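Side-chain contacts in putative Hit-like protein involved in cell-cycle regulation (Streptococcus mutans, PDB 3L7X), which binds zinc and probably acts on nucleotide substrates through a histidine-triad site, with a proposed role in cell-cycle regulation: residues Lys42-Asp47 with Asp58-Leu63; Thr73-Lys78 with Ala93-Arg98; Ala97-Ile102 with Ala132-Val137. One frame throughout, in Å; residues are numbered along the deposited sequence.

Contact 1: Lys42-Asp47 with Asp58-Leu63; sequences KIVAGD and DVLAFL
I43 of the short helix and L60 of the strand form the dense part of this contact: I43 CG2 lies 3.6 Å from L60 CD2, which is van der Waals distance. The branch that does the touching is the CG2 methyl of I43, not its longer CG1-CD1 arm. CG2 stands anti to the backbone N, while CG1 turns the other way (chi1 -71°) and passes beside the backbone N. L60 holds its CG anti to its own backbone N (chi1 174°), which extends the side chain from the strand to the helix, where the two side chains meet nearly perpendicular. The same CG2 methyl of I43 also approaches the F62 ring obliquely, with CG2 4.2 Å from F62 CE2, so one methyl contacts both strand residues that point to the helix. No hydrogen bond joins the segments; the contact is wholly apolar.

Packing loosens at V44, which is partly exposed and whose CG2 stays 4.4 Å from L60 CD2, although V44 and L60 have the nearest CA atoms of the two segments at 7.2 Å. Beyond it the solvent side begins. K42, A45, G46 and D47 are exposed and do not meet the strand, and the helix ends there in a Schellman motif: G46 takes positive phi, and the amides of G46 and D47 bond back to I43 O and K42 O.

Helix 39-45 also carries the zinc ligand C41, and the side chain of V44 comes within about 7 Å of the zinc ion. The helix covers one face of the sheet, with V44 also touching I76 of strand 73-77. V59 points away from it and packs on L95 of helix 89-97, so strand 59-63 lies between the two helices.

Contact 2: Thr73-Lys78 with Ala93-Arg98; sequences TLVIPK and ANLFAR
L95 reaches from the helix to strand 73-77, where V75 and P77 receive it, and the CA atoms of L95 and P77 are 5.9 Å apart. Its CB points at the strand but touches nothing there, and CG also stops short. With CG anti to the backbone N (chi1 179°), both terminal methyls are carried forward. CD1 does most of the work: it rests on the peptide link between I76 and P77, 3.7 Å from I76 C and equally near P77 N. On its flanks CD1 lies 4.0 Å from V75 CG1 and 4.0 Å from the ring atom P77 CD. L95 CD2 makes a looser approach, 4.2 Å from P77 CD. The side chains of V75 and L95 lie alongside one another, pointing opposite ways, and the contact contains no hydrogen bond.

The axes of 73-77 and 93-97 approach to 8.5 Å at 150°, so strand and helix run roughly antiparallel. On the helix's other side, F96 stacks on F96 of the second subunit. P77 O accepts a hydrogen bond from NE2 of the zinc ligand H131, which links the strand end to the metal site. The CB of I76 points away from the helix, and its side chain packs on H133 and on F40 and V44 of helix 39-45. A helix packed on one face of an antiparallel sheet, with the histidine site on the other, is typical of the HIT fold.

Contact 3: Ala97-Ile102 with Ala132-Val137; sequences ARIPKI and AHVHLV. With NA (sodium ion), chain C.
Two torsions bring I99 and L136 together. In I99, chi1 of -80° sets CG2 anti to the backbone N; in L136, chi1 of -53° sets CG anti to the carbonyl carbon and beside the backbone N. I99 CG2 then lies 3.8 Å from L136 CD2. The other I99 branch, stretched out by a chi2 of 177°, meets a different strand residue: I99 CD1 runs obliquely into the fork of V134, 3.6 Å from V134 CG1. One helical turn on, I102 presents CG2 to the other methyl of L136, 3.5 Å from L136 CD1, and here one side chain lies roughly square across the other. L136 is therefore held by both of its methyls, one on each isoleucine. I117 of strand 114-121 touches I99, V134 and L136, extending the apolar layer across the sheet.

H135, alternating with V134 and L136, points away from the helix, and a sodium ion is bound on that side. H133 NE2 is 2.8 Å from the ion and H135 NE2 is 2.9 Å, with the metal in the plane of the H135 ring. Two waters are also ligands; water 1 donates a hydrogen bond to H133 O (2.8 Å) and lies over one face of the H133 ring. H133 ND1 is hydrogen-bonded to H131 O, which helps to fix the ring's rotation, and F40 meets it edge-to-face.

The 132-137 segment thus separates two chemistries, hydrocarbon against the helix and histidine nitrogens facing the ion. H133 is predicted to be the residue that carries AMP on its tele nitrogen. That nitrogen, NE2, is the one bound to sodium, so the ion may lie where the nucleotide phosphate would bind.

From the N terminus, contact 1 closes first, a short loop from helix 39-45 through strand 52-55 to strand 59-63. Contact 2 follows in series, returning from strand 73-77 to helix 89-97, and contact 3 starts on the A97-R98 piece that contact 2 ends on, then spans the longest loop, through strand 114-121, to reach 132-137. None nests inside another. Backbone bonds L60 O to I76 N and V75 N to V134 O place the three strands side by side in one sheet. Helix 39-45 covers one face, and helices 89-97 and 99-110 the other. The salt bridge between D58 and R98 links contact 1 with the junction of the latter two helices.

Contact 1: Lys42-Asp47 with Asp58-Leu63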
loop_
_atom_site.group_PDB
_atom_site.type_symbol
_atom_site.label_atom_id
_atom_site.label_comp_id
_atom_site.label_asym_id
_atom_site.label_seq_id
_atom_site.Cartn_x
_atom_site.Cartn_y
_atom_site.Cartn_z
ATOM N N LYS A 42 11.957 4.752 18.392
ATOM C CA LYS A 42 12.604 5.906 19.039
ATOM C C LYS A 42 12.022 7.220 18.533
ATOM O O LYS A 42 11.782 8.143 19.296
ATOM C CB LYS A 42 14.111 5.849 18.816
ATOM C CG LYS A 42 14.772 4.690 19.567
ATOM C CD LYS A 42 16.224 4.634 19.160
ATOM C CE LYS A 42 16.896 3.382 19.738
ATOM N NZ LYS A 42 18.354 3.415 19.448
ATOM N N ILE A 43 11.713 7.284 17.238
ATOM C CA ILE A 43 10.969 8.426 16.735
ATOM C C ILE A 43 9.558 8.612 17.332
ATOM O O ILE A 43 9.194 9.713 17.736
ATOM C CB ILE A 43 10.902 8.365 15.148
ATOM C CG1 ILE A 43 12.302 8.677 14.572
ATOM C CG2 ILE A 43 9.901 9.433 14.644
ATOM C CD1 ILE A 43 12.434 8.382 13.093
ATOM N N VAL A 44 8.781 7.534 17.416
ATOM C CA VAL A 44 7.497 7.544 18.094
ATOM C C VAL A 44 7.595 8.019 19.546
ATOM O O VAL A 44 6.722 8.736 20.011
ATOM C CB VAL A 44 6.837 6.150 18.030
ATOM C CG1 VAL A 44 5.530 6.079 18.898
ATOM C CG2 VAL A 44 6.447 5.833 16.531
ATOM N N ALA A 45 8.650 7.601 20.224
ATOM C CA ALA A 45 8.849 7.922 21.662
ATOM C C ALA A 45 9.290 9.386 21.811
ATOM O O ALA A 45 9.278 9.948 22.918
ATOM C CB ALA A 45 9.845 7.000 22.268
ATOM N N GLY A 46 9.699 10.013 20.715
ATOM C CA GLY A 46 10.147 11.396 20.754
ATOM C C GLY A 46 11.629 11.493 21.152
ATOM O O GLY A 46 12.156 12.601 21.410
ATOM N N ASP A 47 12.325 10.359 21.182
ATOM C CA ASP A 47 13.754 10.337 21.562
ATOM C C ASP A 47 14.644 10.847 20.431
ATOM O O ASP A 47 15.709 11.423 20.671
ATOM C CB ASP A 47 14.212 8.928 21.943
ATOM C CG ASP A 47 13.533 8.417 23.192
ATOM O OD1 ASP A 47 12.977 9.246 23.961
ATOM O OD2 ASP A 47 13.588 7.187 23.405
ATOM N N ASP A 58 -2.852 6.713 16.887
ATOM C CA ASP A 58 -2.406 5.438 16.364
ATOM C C ASP A 58 -1.237 5.514 15.398
ATOM O O ASP A 58 -0.562 4.513 15.206
ATOM C CB ASP A 58 -3.546 4.704 15.657
ATOM C CG ASP A 58 -4.630 4.287 16.620
ATOM O OD1 ASP A 58 -4.333 4.265 17.821
ATOM O OD2 ASP A 58 -5.763 4.007 16.179
ATOM N N VAL A 59 -1.079 6.668 14.757
ATOM C CA VAL A 59 -0.209 6.801 13.583
ATOM C C VAL A 59 0.690 8.054 13.616
ATOM O O VAL A 59 0.310 9.070 14.151
ATOM C CB VAL A 59 -1.135 6.797 12.286
ATOM C CG1 VAL A 59 -0.536 7.557 11.159
ATOM C CG2 VAL A 59 -1.495 5.374 11.936
ATOM N N LEU A 60 1.885 7.962 13.041
ATOM C CA LEU A 60 2.788 9.084 12.850
ATOM C C LEU A 60 3.257 9.090 11.388
ATOM O O LEU A 60 3.650 8.041 10.830
ATOM C CB LEU A 60 4.034 8.961 13.822
ATOM C CG LEU A 60 5.093 10.034 13.554
ATOM C CD1 LEU A 60 4.585 11.460 13.954
ATOM C CD2 LEU A 60 6.365 9.705 14.350
ATOM N N ALA A 61 3.257 10.275 10.758
ATOM C CA ALA A 61 3.773 10.364 9.375
ATOM C C ALA A 61 4.833 11.447 9.379
ATOM O O ALA A 61 4.645 12.488 10.004
ATOM C CB ALA A 61 2.633 10.744 8.379
ATOM N N PHE A 62 5.953 11.205 8.712
ATOM C CA PHE A 62 7.025 12.208 8.637
ATOM C C PHE A 62 7.662 12.107 7.258
ATOM O O PHE A 62 7.505 11.082 6.564
ATOM C CB PHE A 62 8.108 11.948 9.724
ATOM C CG PHE A 62 8.548 10.498 9.813
ATOM C CD1 PHE A 62 9.579 9.992 8.962
ATOM C CD2 PHE A 62 7.986 9.661 10.774
ATOM C CE1 PHE A 62 10.007 8.611 9.045
ATOM C CE2 PHE A 62 8.426 8.265 10.883
ATOM C CZ PHE A 62 9.425 7.769 9.999
ATOM N N LEU A 63 8.310 13.178 6.800
ATOM C CA LEU A 63 9.020 13.115 5.517
ATOM C C LEU A 63 10.159 12.092 5.584
ATOM O O LEU A 63 10.919 12.025 6.555
ATOM C CB LEU A 63 9.593 14.474 5.064
ATOM C CG LEU A 63 8.494 15.524 4.853
ATOM C CD1 LEU A 63 9.110 16.923 4.586
ATOM C CD2 LEU A 63 7.576 15.104 3.639
#

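Contact 2: Thr73-Lys78 with Ala93-Arg98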
loop_
_atom_site.group_PDB
_atom_site.type_symbol
_atom_site.label_atom_id
_atom_site.label_comp_id
_atom_site.label_asym_id
_atom_site.label_seq_id
_atom_site.Cartn_x
_atom_site.Cartn_y
_atom_site.Cartn_z
ATOM N N THR A 73 6.930 10.568 1.901
ATOM C CA THR A 73 6.547 10.539 3.334
ATOM C C THR A 73 6.437 9.100 3.775
ATOM O O THR A 73 6.046 8.240 2.942
ATOM C CB THR A 73 5.101 11.249 3.494
ATOM O OG1 THR A 73 5.294 12.646 3.275
ATOM C CG2 THR A 73 4.537 11.076 4.896
ATOM N N LEU A 74 6.744 8.802 5.059
ATOM C CA LEU A 74 6.476 7.483 5.579
ATOM C C LEU A 74 5.349 7.658 6.582
ATOM O O LEU A 74 5.351 8.612 7.389
ATOM C CB LEU A 74 7.671 6.837 6.370
ATOM C CG LEU A 74 8.932 6.648 5.534
ATOM C CD1 LEU A 74 9.976 5.882 6.349
ATOM C CD2 LEU A 74 8.622 5.797 4.213
ATOM N N VAL A 75 4.396 6.728 6.541
ATOM C CA VAL A 75 3.334 6.671 7.573
ATOM C C VAL A 75 3.547 5.397 8.371
ATOM O O VAL A 75 3.669 4.318 7.800
ATOM C CB VAL A 75 1.932 6.626 6.909
ATOM C CG1 VAL A 75 0.824 6.669 8.003
ATOM C CG2 VAL A 75 1.793 7.806 5.892
ATOM N N ILE A 76 3.705 5.547 9.700
ATOM C CA ILE A 76 3.975 4.375 10.542
ATOM C C ILE A 76 2.972 4.205 11.661
ATOM O O ILE A 76 2.417 5.170 12.130
ATOM C CB ILE A 76 5.418 4.428 11.129
ATOM C CG1 ILE A 76 5.525 5.557 12.168
ATOM C CG2 ILE A 76 6.432 4.690 10.002
ATOM C CD1 ILE A 76 6.931 5.524 12.899
ATOM N N PRO A 77 2.736 2.964 12.092
ATOM C CA PRO A 77 1.916 2.832 13.315
ATOM C C PRO A 77 2.752 3.186 14.541
ATOM O O PRO A 77 3.924 2.910 14.523
ATOM C CB PRO A 77 1.605 1.335 13.370
ATOM C CG PRO A 77 2.652 0.661 12.558
ATOM C CD PRO A 77 3.285 1.684 11.624
ATOM N N LYS A 78 2.149 3.790 15.551
ATOM C CA LYS A 78 2.858 4.004 16.810
ATOM C C LYS A 78 3.165 2.682 17.500
ATOM O O LYS A 78 4.198 2.551 18.149
ATOM C CB LYS A 78 2.033 4.934 17.658
ATOM C CG LYS A 78 2.080 6.328 17.084
ATOM C CD LYS A 78 1.472 7.325 18.039
ATOM C CE LYS A 78 1.760 8.748 17.616
ATOM N NZ LYS A 78 1.129 9.668 18.609
ATOM N N ALA A 93 -6.075 -2.135 9.334
ATOM C CA ALA A 93 -7.192 -1.206 9.152
ATOM C C ALA A 93 -6.834 0.136 9.784
ATOM O O ALA A 93 -7.043 1.179 9.186
ATOM C CB ALA A 93 -8.473 -1.771 9.717
ATOM N N ASN A 94 -6.260 0.114 10.990
ATOM C CA ASN A 94 -5.900 1.373 11.635
ATOM C C ASN A 94 -4.825 2.190 10.937
ATOM O O ASN A 94 -4.941 3.421 10.847
ATOM C CB ASN A 94 -5.373 1.119 13.055
ATOM C CG ASN A 94 -6.457 1.046 14.075
ATOM O OD1 ASN A 94 -7.562 1.555 13.874
ATOM N ND2 ASN A 94 -6.137 0.441 15.228
ATOM N N LEU A 95 -3.776 1.516 10.465
ATOM C CA LEU A 95 -2.709 2.192 9.755
ATOM C C LEU A 95 -3.240 2.830 8.442
ATOM O O LEU A 95 -2.957 3.981 8.135
ATOM C CB LEU A 95 -1.589 1.216 9.449
ATOM C CG LEU A 95 -0.370 1.782 8.662
ATOM C CD1 LEU A 95 0.230 3.019 9.397
ATOM C CD2 LEU A 95 0.660 0.745 8.527
ATOM N N PHE A 96 -4.004 2.080 7.663
ATOM C CA PHE A 96 -4.333 2.638 6.358
ATOM C C PHE A 96 -5.533 3.561 6.362
ATOM O O PHE A 96 -5.678 4.370 5.426
ATOM C CB PHE A 96 -4.561 1.487 5.386
ATOM C CG PHE A 96 -3.262 0.881 4.891
ATOM C CD1 PHE A 96 -2.666 1.350 3.751
ATOM C CD2 PHE A 96 -2.694 -0.200 5.569
ATOM C CE1 PHE A 96 -1.445 0.785 3.296
ATOM C CE2 PHE A 96 -1.475 -0.771 5.090
ATOM C CZ PHE A 96 -0.873 -0.257 3.973
ATOM N N ALA A 97 -6.352 3.532 7.418
ATOM C CA ALA A 97 -7.507 4.433 7.450
ATOM C C ALA A 97 -7.081 5.898 7.254
ATOM O O ALA A 97 -7.797 6.679 6.681
ATOM C CB ALA A 97 -8.223 4.286 8.801
ATOM N N ARG A 98 -5.911 6.260 7.785
ATOM C CA ARG A 98 -5.446 7.655 7.750
ATOM C C ARG A 98 -4.799 8.023 6.401
ATOM O O ARG A 98 -4.593 9.195 6.103
ATOM C CB ARG A 98 -4.339 7.895 8.812
ATOM C CG ARG A 98 -4.323 7.030 10.073
ATOM C CD ARG A 98 -5.619 7.044 10.816
ATOM N NE ARG A 98 -5.566 7.131 12.296
ATOM C CZ ARG A 98 -5.969 6.178 13.145
ATOM N NH1 ARG A 98 -6.388 4.989 12.722
ATOM N NH2 ARG A 98 -5.947 6.408 14.461
#

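Contact 3: Ala97-Ile102 with Ala132-Val137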
loop_
_atom_site.group_PDB
_atom_site.type_symbol
_atom_site.label_atom_id
_atom_site.label_comp_id
_atom_site.label_asym_id
_atom_site.label_seq_id
_atom_site.Cartn_x
_atom_site.Cartn_y
_atom_site.Cartn_z
ATOM N N ALA A 97 -6.352 3.532 7.418
ATOM C CA ALA A 97 -7.507 4.433 7.450
ATOM C C ALA A 97 -7.081 5.898 7.254
ATOM O O ALA A 97 -7.797 6.679 6.681
ATOM C CB ALA A 97 -8.223 4.286 8.801
ATOM N N ARG A 98 -5.911 6.260 7.785
ATOM C CA ARG A 98 -5.446 7.655 7.750
ATOM C C ARG A 98 -4.799 8.023 6.401
ATOM O O ARG A 98 -4.593 9.195 6.103
ATOM C CB ARG A 98 -4.339 7.895 8.812
ATOM C CG ARG A 98 -4.323 7.030 10.073
ATOM C CD ARG A 98 -5.619 7.044 10.816
ATOM N NE ARG A 98 -5.566 7.131 12.296
ATOM C CZ ARG A 98 -5.969 6.178 13.145
ATOM N NH1 ARG A 98 -6.388 4.989 12.722
ATOM N NH2 ARG A 98 -5.947 6.408 14.461
ATOM N N ILE A 99 -4.508 7.023 5.577
ATOM C CA ILE A 99 -3.624 7.277 4.447
ATOM C C ILE A 99 -4.273 8.180 3.352
ATOM O O ILE A 99 -3.632 9.101 2.856
ATOM C CB ILE A 99 -2.975 6.013 3.989
ATOM C CG1 ILE A 99 -1.767 5.738 4.973
ATOM C CG2 ILE A 99 -2.511 6.146 2.522
ATOM C CD1 ILE A 99 -1.039 4.500 4.739
ATOM N N PRO A 100 -5.556 7.959 3.024
ATOM C CA PRO A 100 -6.139 8.866 2.014
ATOM C C PRO A 100 -6.059 10.368 2.369
ATOM O O PRO A 100 -5.705 11.212 1.519
ATOM C CB PRO A 100 -7.619 8.398 1.914
ATOM C CG PRO A 100 -7.537 6.873 2.215
ATOM C CD PRO A 100 -6.431 6.816 3.365
ATOM N N LYS A 101 -6.341 10.680 3.630
ATOM C CA LYS A 101 -6.341 12.065 4.070
ATOM C C LYS A 101 -4.909 12.639 3.985
ATOM O O LYS A 101 -4.695 13.780 3.509
ATOM C CB LYS A 101 -6.939 12.137 5.479
ATOM C CG LYS A 101 -6.606 13.363 6.289
ATOM C CD LYS A 101 -6.936 13.082 7.764
ATOM C CE LYS A 101 -6.491 14.218 8.681
ATOM N NZ LYS A 101 -7.041 14.110 10.077
ATOM N N ILE A 102 -3.913 11.834 4.394
ATOM C CA ILE A 102 -2.542 12.308 4.340
ATOM C C ILE A 102 -2.097 12.483 2.903
ATOM O O ILE A 102 -1.457 13.487 2.545
ATOM C CB ILE A 102 -1.596 11.359 5.114
ATOM C CG1 ILE A 102 -2.040 11.300 6.600
ATOM C CG2 ILE A 102 -0.107 11.830 4.958
ATOM C CD1 ILE A 102 -1.333 10.139 7.418
ATOM N N ALA A 132 6.933 -1.380 10.609
ATOM C CA ALA A 132 6.124 -1.237 9.366
ATOM C C ALA A 132 6.093 0.209 8.951
ATOM O O ALA A 132 5.829 1.089 9.784
ATOM C CB ALA A 132 4.701 -1.789 9.656
ATOM N N HIS A 133 6.248 0.501 7.630
ATOM C CA HIS A 133 6.111 1.889 7.207
ATOM C C HIS A 133 5.503 1.856 5.797
ATOM O O HIS A 133 5.876 0.995 4.983
ATOM C CB HIS A 133 7.467 2.641 7.176
ATOM C CG HIS A 133 8.615 1.878 6.600
ATOM N ND1 HIS A 133 9.213 0.845 7.291
ATOM C CD2 HIS A 133 9.370 2.079 5.482
ATOM C CE1 HIS A 133 10.272 0.413 6.610
ATOM N NE2 HIS A 133 10.392 1.146 5.518
ATOM N N VAL A 134 4.545 2.761 5.560
ATOM C CA VAL A 134 3.960 2.894 4.229
ATOM C C VAL A 134 4.491 4.116 3.570
ATOM O O VAL A 134 4.439 5.263 4.120
ATOM C CB VAL A 134 2.427 3.021 4.352
ATOM C CG1 VAL A 134 1.779 3.090 2.898
ATOM C CG2 VAL A 134 1.878 1.858 5.145
ATOM N N HIS A 135 5.101 3.930 2.393
ATOM C CA HIS A 135 5.642 5.101 1.677
ATOM C C HIS A 135 4.485 5.797 0.912
ATOM O O HIS A 135 3.677 5.110 0.303
ATOM C CB HIS A 135 6.550 4.675 0.540
ATOM C CG HIS A 135 7.795 3.965 0.976
ATOM N ND1 HIS A 135 9.030 4.583 0.965
ATOM C CD2 HIS A 135 8.000 2.699 1.398
ATOM C CE1 HIS A 135 9.947 3.730 1.385
ATOM N NE2 HIS A 135 9.352 2.572 1.650
ATOM N N LEU A 136 4.470 7.129 0.961
ATOM C CA LEU A 136 3.583 7.934 0.030
ATOM C C LEU A 136 4.566 8.669 -0.838
ATOM O O LEU A 136 5.340 9.470 -0.337
ATOM C CB LEU A 136 2.723 8.916 0.815
ATOM C CG LEU A 136 1.901 8.315 1.967
ATOM C CD1 LEU A 136 1.020 9.424 2.635
ATOM C CD2 LEU A 136 1.025 7.196 1.520
ATOM N N VAL A 137 4.591 8.372 -2.131
ATOM C CA VAL A 137 5.625 8.900 -3.044
ATOM C C VAL A 137 4.862 9.754 -4.073
ATOM O O VAL A 137 4.269 9.217 -5.064
ATOM C CB VAL A 137 6.357 7.769 -3.774
ATOM C CG1 VAL A 137 7.429 8.320 -4.697
ATOM C CG2 VAL A 137 6.974 6.754 -2.760
HETATM NA NA NA C . 10.585 0.220 2.913
HETATM O O HOH W 1 7.845 -0.326 3.565
HETATM O O HOH W 2 12.638 0.088 1.330
#